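Local atomic coordinates of nadb-ler3 (PDB entry 3WXB), a protein that catalyses the NAD(P)H-dependent reduction of carbonyl compounds as a member of the short-chain dehydrogenase/reductase family, and holds NADPH in a Rossmann fold. Residues P228-T233 and R244-S250; E54-A58 and R104-L110. All coordinates share one frame; numbering follows the deposited sequence.

Interaction 1: residues P228-T233 and R244-S250. With NDP (NADPH dihydro-nicotinamide-adenine-dinucleotide phosphate), chain C.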
loop_
_atom_site.group_PDB
_atom_site.type_symbol
_atom_site.label_atom_id
_atom_site.label_comp_id
_atom_site.label_asym_id
_atom_site.label_seq_id
_atom_site.Cartn_x
_atom_site.Cartn_y
_atom_site.Cartn_z
ATOM N N PRO A 228 -14.048 -2.431 9.104
ATOM C CA PRO A 228 -15.476 -2.310 9.427
ATOM C C PRO A 228 -16.142 -3.633 9.497
ATOM O O PRO A 228 -17.301 -3.710 9.834
ATOM C CB PRO A 228 -16.030 -1.467 8.276
ATOM C CG PRO A 228 -15.130 -1.836 7.123
ATOM C CD PRO A 228 -13.772 -2.032 7.682
ATOM N N GLY A 229 -15.403 -4.686 9.221
ATOM C CA GLY A 229 -15.988 -6.003 9.196
ATOM C C GLY A 229 -16.340 -6.328 7.727
ATOM O O GLY A 229 -16.013 -5.571 6.835
ATOM N N TRP A 230 -16.979 -7.457 7.478
ATOM C CA TRP A 230 -17.498 -7.755 6.140
ATOM C C TRP A 230 -18.967 -7.333 6.091
ATOM O O TRP A 230 -19.882 -8.063 6.574
ATOM C CB TRP A 230 -17.322 -9.229 5.878
ATOM C CG TRP A 230 -17.722 -9.700 4.482
ATOM C CD1 TRP A 230 -17.997 -8.908 3.388
ATOM C CD2 TRP A 230 -17.845 -11.049 4.041
ATOM N NE1 TRP A 230 -18.303 -9.693 2.308
ATOM C CE2 TRP A 230 -18.204 -11.009 2.673
ATOM C CE3 TRP A 230 -17.693 -12.298 4.667
ATOM C CZ2 TRP A 230 -18.443 -12.166 1.928
ATOM C CZ3 TRP A 230 -17.920 -13.428 3.937
ATOM C CH2 TRP A 230 -18.285 -13.361 2.567
ATOM N N VAL A 231 -19.186 -6.183 5.480
ATOM C CA VAL A 231 -20.391 -5.421 5.696
ATOM C C VAL A 231 -21.331 -5.636 4.511
ATOM O O VAL A 231 -20.876 -5.675 3.381
ATOM C CB VAL A 231 -20.137 -3.913 5.956
ATOM C CG1 VAL A 231 -21.450 -3.239 6.534
ATOM C CG2 VAL A 231 -18.903 -3.642 6.968
ATOM N N LYS A 232 -22.623 -5.781 4.823
ATOM C CA LYS A 232 -23.699 -5.941 3.838
ATOM C C LYS A 232 -23.955 -4.623 3.081
ATOM O O LYS A 232 -24.790 -3.814 3.472
ATOM C CB LYS A 232 -24.943 -6.557 4.542
ATOM C CG LYS A 232 -26.200 -5.603 4.884
ATOM C CD LYS A 232 -25.923 -4.126 5.464
ATOM C CE LYS A 232 -27.136 -3.587 6.178
ATOM N NZ LYS A 232 -28.322 -4.583 6.043
ATOM N N THR A 233 -23.164 -4.382 2.027
ATOM C CA THR A 233 -23.243 -3.148 1.243
ATOM C C THR A 233 -23.086 -3.610 -0.199
ATOM O O THR A 233 -22.853 -4.801 -0.425
ATOM C CB THR A 233 -22.084 -2.194 1.519
ATOM O OG1 THR A 233 -20.865 -2.764 0.991
ATOM C CG2 THR A 233 -21.972 -1.842 3.043
ATOM N N ARG A 244 -20.944 -11.938 8.574
ATOM C CA ARG A 244 -21.341 -10.612 8.086
ATOM C C ARG A 244 -22.031 -9.725 9.089
ATOM O O ARG A 244 -22.845 -10.166 9.897
ATOM C CB ARG A 244 -22.189 -10.761 6.836
ATOM C CG ARG A 244 -21.339 -11.407 5.799
ATOM C CD ARG A 244 -20.854 -10.364 4.850
ATOM N NE ARG A 244 -21.600 -10.621 3.681
ATOM C CZ ARG A 244 -21.956 -9.763 2.758
ATOM N NH1 ARG A 244 -21.654 -8.473 2.819
ATOM N NH2 ARG A 244 -22.668 -10.257 1.771
ATOM N N VAL A 245 -21.734 -8.445 9.002
ATOM C CA VAL A 245 -22.438 -7.501 9.818
ATOM C C VAL A 245 -23.234 -6.587 8.928
ATOM O O VAL A 245 -22.958 -6.481 7.710
ATOM C CB VAL A 245 -21.479 -6.744 10.739
ATOM C CG1 VAL A 245 -20.877 -7.746 11.721
ATOM C CG2 VAL A 245 -20.392 -6.056 9.936
ATOM N N THR A 246 -24.258 -5.983 9.527
ATOM C CA THR A 246 -25.035 -4.937 8.889
ATOM C C THR A 246 -24.248 -3.634 9.061
ATOM O O THR A 246 -23.346 -3.551 9.884
ATOM C CB THR A 246 -26.457 -4.812 9.577
ATOM O OG1 THR A 246 -26.268 -4.437 10.944
ATOM C CG2 THR A 246 -27.282 -6.185 9.500
ATOM N N VAL A 247 -24.607 -2.627 8.275
ATOM C CA VAL A 247 -24.054 -1.310 8.347
ATOM C C VAL A 247 -24.269 -0.759 9.753
ATOM O O VAL A 247 -23.362 -0.091 10.317
ATOM C CB VAL A 247 -24.754 -0.404 7.297
ATOM C CG1 VAL A 247 -24.567 1.045 7.605
ATOM C CG2 VAL A 247 -24.235 -0.737 5.868
ATOM N N ASP A 248 -25.437 -1.050 10.342
ATOM C CA ASP A 248 -25.727 -0.516 11.683
ATOM C C ASP A 248 -24.786 -1.110 12.715
ATOM O O ASP A 248 -24.272 -0.397 13.590
ATOM C CB ASP A 248 -27.197 -0.709 12.099
ATOM C CG ASP A 248 -28.130 0.287 11.386
ATOM O OD1 ASP A 248 -27.770 1.480 11.239
ATOM O OD2 ASP A 248 -29.217 -0.132 10.979
ATOM N N GLU A 249 -24.544 -2.408 12.587
ATOM C CA GLU A 249 -23.660 -3.129 13.517
ATOM C C GLU A 249 -22.212 -2.666 13.342
ATOM O O GLU A 249 -21.488 -2.416 14.307
ATOM C CB GLU A 249 -23.741 -4.628 13.245
ATOM C CG GLU A 249 -25.042 -5.330 13.750
ATOM C CD GLU A 249 -25.186 -6.750 13.219
ATOM O OE1 GLU A 249 -24.590 -7.114 12.167
ATOM O OE2 GLU A 249 -25.918 -7.535 13.852
ATOM N N SER A 250 -21.796 -2.540 12.072
ATOM C CA SER A 250 -20.422 -2.161 11.751
ATOM C C SER A 250 -20.217 -0.730 12.229
ATOM O O SER A 250 -19.269 -0.455 12.955
ATOM C CB SER A 250 -20.159 -2.289 10.222
ATOM O OG SER A 250 -19.006 -1.520 9.868
HETATM P PA NDP C . -19.847 1.049 -1.267
HETATM O O1A NDP C . -19.344 0.541 -2.578
HETATM O O2A NDP C . -21.108 0.589 -0.845
HETATM O O5B NDP C . -19.883 2.543 -1.229
HETATM C C5B NDP C . -18.779 3.274 -1.835
HETATM C C4B NDP C . -18.938 4.707 -1.466
HETATM O O4B NDP C . -17.674 5.502 -1.808
HETATM C C3B NDP C . -20.062 5.416 -2.260
HETATM O O3B NDP C . -20.482 6.560 -1.406
HETATM C C2B NDP C . -19.291 5.968 -3.471
HETATM O O2B NDP C . -19.955 7.059 -4.145
HETATM C C1B NDP C . -17.997 6.495 -2.789
HETATM N N9A NDP C . -16.861 6.631 -3.848
HETATM C C8A NDP C . -16.238 5.690 -4.599
HETATM N N7A NDP C . -15.343 6.308 -5.394
HETATM C C5A NDP C . -15.495 7.615 -5.251
HETATM C C6A NDP C . -14.866 8.663 -5.811
HETATM N N6A NDP C . -13.930 8.437 -6.749
HETATM N N1A NDP C . -15.165 9.915 -5.424
HETATM C C2A NDP C . -16.082 10.133 -4.426
HETATM N N3A NDP C . -16.739 9.041 -3.875
HETATM C C4A NDP C . -16.400 7.817 -4.267
HETATM O O3 NDP C . -18.631 0.642 -0.241
HETATM P PN NDP C . -18.828 0.381 1.341
HETATM O O1N NDP C . -18.989 -1.055 1.531
HETATM O O2N NDP C . -19.776 1.348 1.927
HETATM O O5D NDP C . -17.294 0.743 1.762
HETATM C C5D NDP C . -16.881 1.975 2.387
HETATM C C4D NDP C . -15.439 1.789 2.885
HETATM O O4D NDP C . -15.381 0.644 3.722
HETATM C C3D NDP C . -14.532 1.460 1.665
HETATM O O3D NDP C . -13.327 2.183 1.894
HETATM C C2D NDP C . -14.298 0.006 1.729
HETATM O O2D NDP C . -13.051 -0.361 1.144
HETATM C C1D NDP C . -14.319 -0.247 3.218
HETATM N N1N NDP C . -14.616 -1.671 3.521
HETATM C C2N NDP C . -15.834 -2.283 3.190
HETATM C C3N NDP C . -16.057 -3.628 3.504
HETATM C C7N NDP C . -17.282 -4.271 3.246
HETATM O O7N NDP C . -17.402 -5.467 3.518
HETATM N N7N NDP C . -18.326 -3.495 2.817
HETATM C C4N NDP C . -15.035 -4.389 4.108
HETATM C C5N NDP C . -13.800 -3.819 4.442
HETATM C C6N NDP C . -13.558 -2.470 4.132
HETATM P P2B NDP C . -20.940 6.759 -5.438
HETATM O O1X NDP C . -20.798 8.087 -6.052
HETATM O O2X NDP C . -22.195 6.374 -4.775
HETATM O O3X NDP C . -20.249 5.675 -6.187
#
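V231 and V245 face each other across a single beta bridge, in which V245 N donates to W230 O (3.1 Å) and K232 N to V245 O (3.0 Å). Beside it the R244 guanidinium lies flat on the W230 indole, planes 19° apart, a cation-pi stack with CZ 4.0 Å from the centroid of the five-membered ring. W230 CG stands anti to the backbone N (chi1 -176°), which presents one indole face to R244, while the NADPH carboxamide O7N lies at the ring edge. R244 NH2 goes on to the carbonyls of G237 and L239, and W230 NE1 to that of G236, so both stacked groups are also tied to the loop between the two segments. This is the turn after strand 222-227 of the SDR Rossmann fold, where the chain lines the nicotinamide end of NADPH: G229 O approaches C4N to 3.1 Å, V231 N donates to O7N at 2.7 Å, N7N returns a weak bond to V231 O, and T233 OG1 donates to the phosphate oxygen O1N at 2.6 Å while accepting from G236 N. P228 CG lies 3.4 Å from C6N of the nicotinamide. On the helix side V231 CG1 meets V247 CG2, the K232 chain runs over T246 and the V247 backbone, and S250 OG donates to P228 O on a lone pair in the carbonyl plane. T246, the N-cap, forms a capping box: OG1 accepts from E249 N, and T246 N donates to E249 OE1.

Interaction 2: residues E54-A58 and R104-L110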
loop_
_atom_site.group_PDB
_atom_site.type_symbol
_atom_site.label_atom_id
_atom_site.label_comp_id
_atom_site.label_asym_id
_atom_site.label_seq_id
_atom_site.Cartn_x
_atom_site.Cartn_y
_atom_site.Cartn_z
ATOM N N GLU A 54 -22.435 19.720 15.857
ATOM C CA GLU A 54 -22.953 20.927 15.273
ATOM C C GLU A 54 -22.948 20.902 13.755
ATOM O O GLU A 54 -23.803 21.467 13.146
ATOM C CB GLU A 54 -22.189 22.152 15.741
ATOM C CG GLU A 54 -23.123 23.219 16.205
ATOM C CD GLU A 54 -22.463 24.435 16.750
ATOM O OE1 GLU A 54 -21.694 24.328 17.708
ATOM O OE2 GLU A 54 -22.739 25.502 16.207
ATOM N N TRP A 55 -21.966 20.254 13.155
ATOM C CA TRP A 55 -21.907 20.084 11.717
ATOM C C TRP A 55 -21.509 18.669 11.395
ATOM O O TRP A 55 -20.501 18.219 11.865
ATOM C CB TRP A 55 -20.847 20.968 11.091
ATOM C CG TRP A 55 -20.925 22.448 11.231
ATOM C CD1 TRP A 55 -21.593 23.299 10.438
ATOM C CD2 TRP A 55 -20.225 23.254 12.176
ATOM N NE1 TRP A 55 -21.382 24.580 10.838
ATOM C CE2 TRP A 55 -20.549 24.580 11.911
ATOM C CE3 TRP A 55 -19.382 22.975 13.241
ATOM C CZ2 TRP A 55 -20.051 25.636 12.664
ATOM C CZ3 TRP A 55 -18.897 24.015 13.989
ATOM C CH2 TRP A 55 -19.226 25.332 13.700
ATOM N N VAL A 56 -22.300 17.993 10.583
ATOM C CA VAL A 56 -21.892 16.772 9.953
ATOM C C VAL A 56 -21.793 17.114 8.474
ATOM O O VAL A 56 -22.803 17.449 7.831
ATOM C CB VAL A 56 -22.910 15.660 10.138
ATOM C CG1 VAL A 56 -22.436 14.416 9.370
ATOM C CG2 VAL A 56 -23.105 15.354 11.638
ATOM N N PHE A 57 -20.570 17.108 7.957
ATOM C CA PHE A 57 -20.346 17.236 6.534
ATOM C C PHE A 57 -20.424 15.861 5.896
ATOM O O PHE A 57 -19.676 14.915 6.253
ATOM C CB PHE A 57 -19.023 17.897 6.275
ATOM C CG PHE A 57 -18.938 19.280 6.846
ATOM C CD1 PHE A 57 -19.425 20.382 6.124
ATOM C CD2 PHE A 57 -18.423 19.486 8.145
ATOM C CE1 PHE A 57 -19.359 21.700 6.693
ATOM C CE2 PHE A 57 -18.356 20.790 8.701
ATOM C CZ PHE A 57 -18.832 21.879 7.987
ATOM N N ALA A 58 -21.336 15.716 4.947
ATOM C CA ALA A 58 -21.429 14.430 4.273
ATOM C C ALA A 58 -20.999 14.667 2.812
ATOM O O ALA A 58 -21.643 15.474 2.095
ATOM C CB ALA A 58 -22.840 13.936 4.357
ATOM N N ARG A 104 -17.901 27.280 5.875
ATOM C CA ARG A 104 -19.021 26.938 6.792
ATOM C C ARG A 104 -18.626 26.850 8.267
ATOM O O ARG A 104 -19.441 27.147 9.162
ATOM C CB ARG A 104 -19.773 25.669 6.342
ATOM C CG ARG A 104 -21.110 25.961 5.696
ATOM C CD ARG A 104 -22.135 26.280 6.808
ATOM N NE ARG A 104 -23.434 25.597 6.736
ATOM C CZ ARG A 104 -24.046 25.171 5.638
ATOM N NH1 ARG A 104 -23.528 25.328 4.449
ATOM N NH2 ARG A 104 -25.211 24.582 5.749
ATOM N N LEU A 105 -17.369 26.477 8.529
ATOM C CA LEU A 105 -16.861 26.312 9.895
ATOM C C LEU A 105 -16.612 27.640 10.602
ATOM O O LEU A 105 -16.582 27.708 11.841
ATOM C CB LEU A 105 -15.574 25.466 9.886
ATOM C CG LEU A 105 -15.864 23.960 9.758
ATOM C CD1 LEU A 105 -14.522 23.159 9.699
ATOM C CD2 LEU A 105 -16.803 23.421 10.875
ATOM N N LYS A 106 -16.451 28.694 9.811
ATOM C CA LYS A 106 -16.357 30.094 10.304
ATOM C C LYS A 106 -15.279 30.229 11.360
ATOM O O LYS A 106 -15.488 30.845 12.394
ATOM C CB LYS A 106 -17.734 30.638 10.793
ATOM C CG LYS A 106 -18.768 30.868 9.678
ATOM C CD LYS A 106 -20.226 31.048 10.164
ATOM C CE LYS A 106 -20.756 29.732 10.701
ATOM N NZ LYS A 106 -22.192 29.696 10.916
ATOM N N GLY A 107 -14.127 29.612 11.103
ATOM C CA GLY A 107 -12.960 29.736 11.974
ATOM C C GLY A 107 -12.844 28.616 12.987
ATOM O O GLY A 107 -11.817 28.485 13.621
ATOM N N SER A 108 -13.895 27.828 13.158
ATOM C CA SER A 108 -13.862 26.672 14.058
ATOM C C SER A 108 -13.086 25.489 13.443
ATOM O O SER A 108 -12.959 25.392 12.218
ATOM C CB SER A 108 -15.271 26.197 14.364
ATOM O OG SER A 108 -15.783 26.920 15.485
ATOM N N GLY A 109 -12.599 24.587 14.297
ATOM C CA GLY A 109 -11.874 23.418 13.775
ATOM C C GLY A 109 -12.741 22.301 13.249
ATOM O O GLY A 109 -13.973 22.241 13.481
ATOM N N LEU A 110 -12.093 21.362 12.557
ATOM C CA LEU A 110 -12.750 20.098 12.221
ATOM C C LEU A 110 -12.215 19.066 13.193
ATOM O O LEU A 110 -11.011 18.808 13.232
ATOM C CB LEU A 110 -12.433 19.662 10.764
ATOM C CG LEU A 110 -13.097 18.371 10.273
ATOM C CD1 LEU A 110 -14.600 18.427 10.152
ATOM C CD2 LEU A 110 -12.456 17.841 8.938
#
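The W55 indole is held between two aliphatic groups: L105 CD2 sits over one face, 3.7 Å from the centroid of the six-membered ring and 18° off its normal, a CH-pi contact, while CB of the preceding E54 covers the opposite face near the rim. The F57 ring, two residues along the same strand, is met at its edge, where R104 CB approaches CE1 and L105 CD2 comes within 3.7 Å of CE2. One leucine methyl therefore serves both aromatics, lying over the face of the first and against the rim of the second. Both rings leave the strand the same way, with CG anti to the carbonyl carbon (chi1 -60° in W55, -61° in F57), and this carries them together toward the end of helix 91-105. Farther along the indole, CH2 lies 4.1 Å from S108 CB, and L110 CD1 stands more loosely by F57 CD2 at 4.4 Å. The contact joins strand 55-60 of the parallel Rossmann sheet to the helix end and the loop leading into strand 112-115. There the chain reverses through a type I' turn from L105 to S108, closed by S108 N donating to L105 O. Strand 81-85 adds V82 and V84 against F57, and L30 of strand 28-31 touches the same ring. No hydrogen bond spans the two segments; W55 NE1 and R104 O are 3.6 Å apart. Between these two segments the contact is apolar and CH-pi, and so depends on shape fit and burial rather than on directional polar bonds.

Overall arrangement
The two contacts lie on opposite sides of the chain's centre, with their own centres about 28 Å apart and nearest atoms about 13 Å apart, so they do not touch. They follow one another in sequence: interaction 2 is completed before interaction 1 begins. Both are built around the one parallel sheet, interaction 2 on strand 55-60 and interaction 1 just beyond strand 222-227. Only interaction 1 meets the cofactor directly, at the nicotinamide and the nicotinamide-side phosphate of the pyrophosphate; NADPH is also hydrogen-bonded by Y198 and N116. The F57 side chain of interaction 2 is about 14 Å from NADPH. I38, another cofactor-binding residue, packs on P228, V231 and T233 in interaction 1.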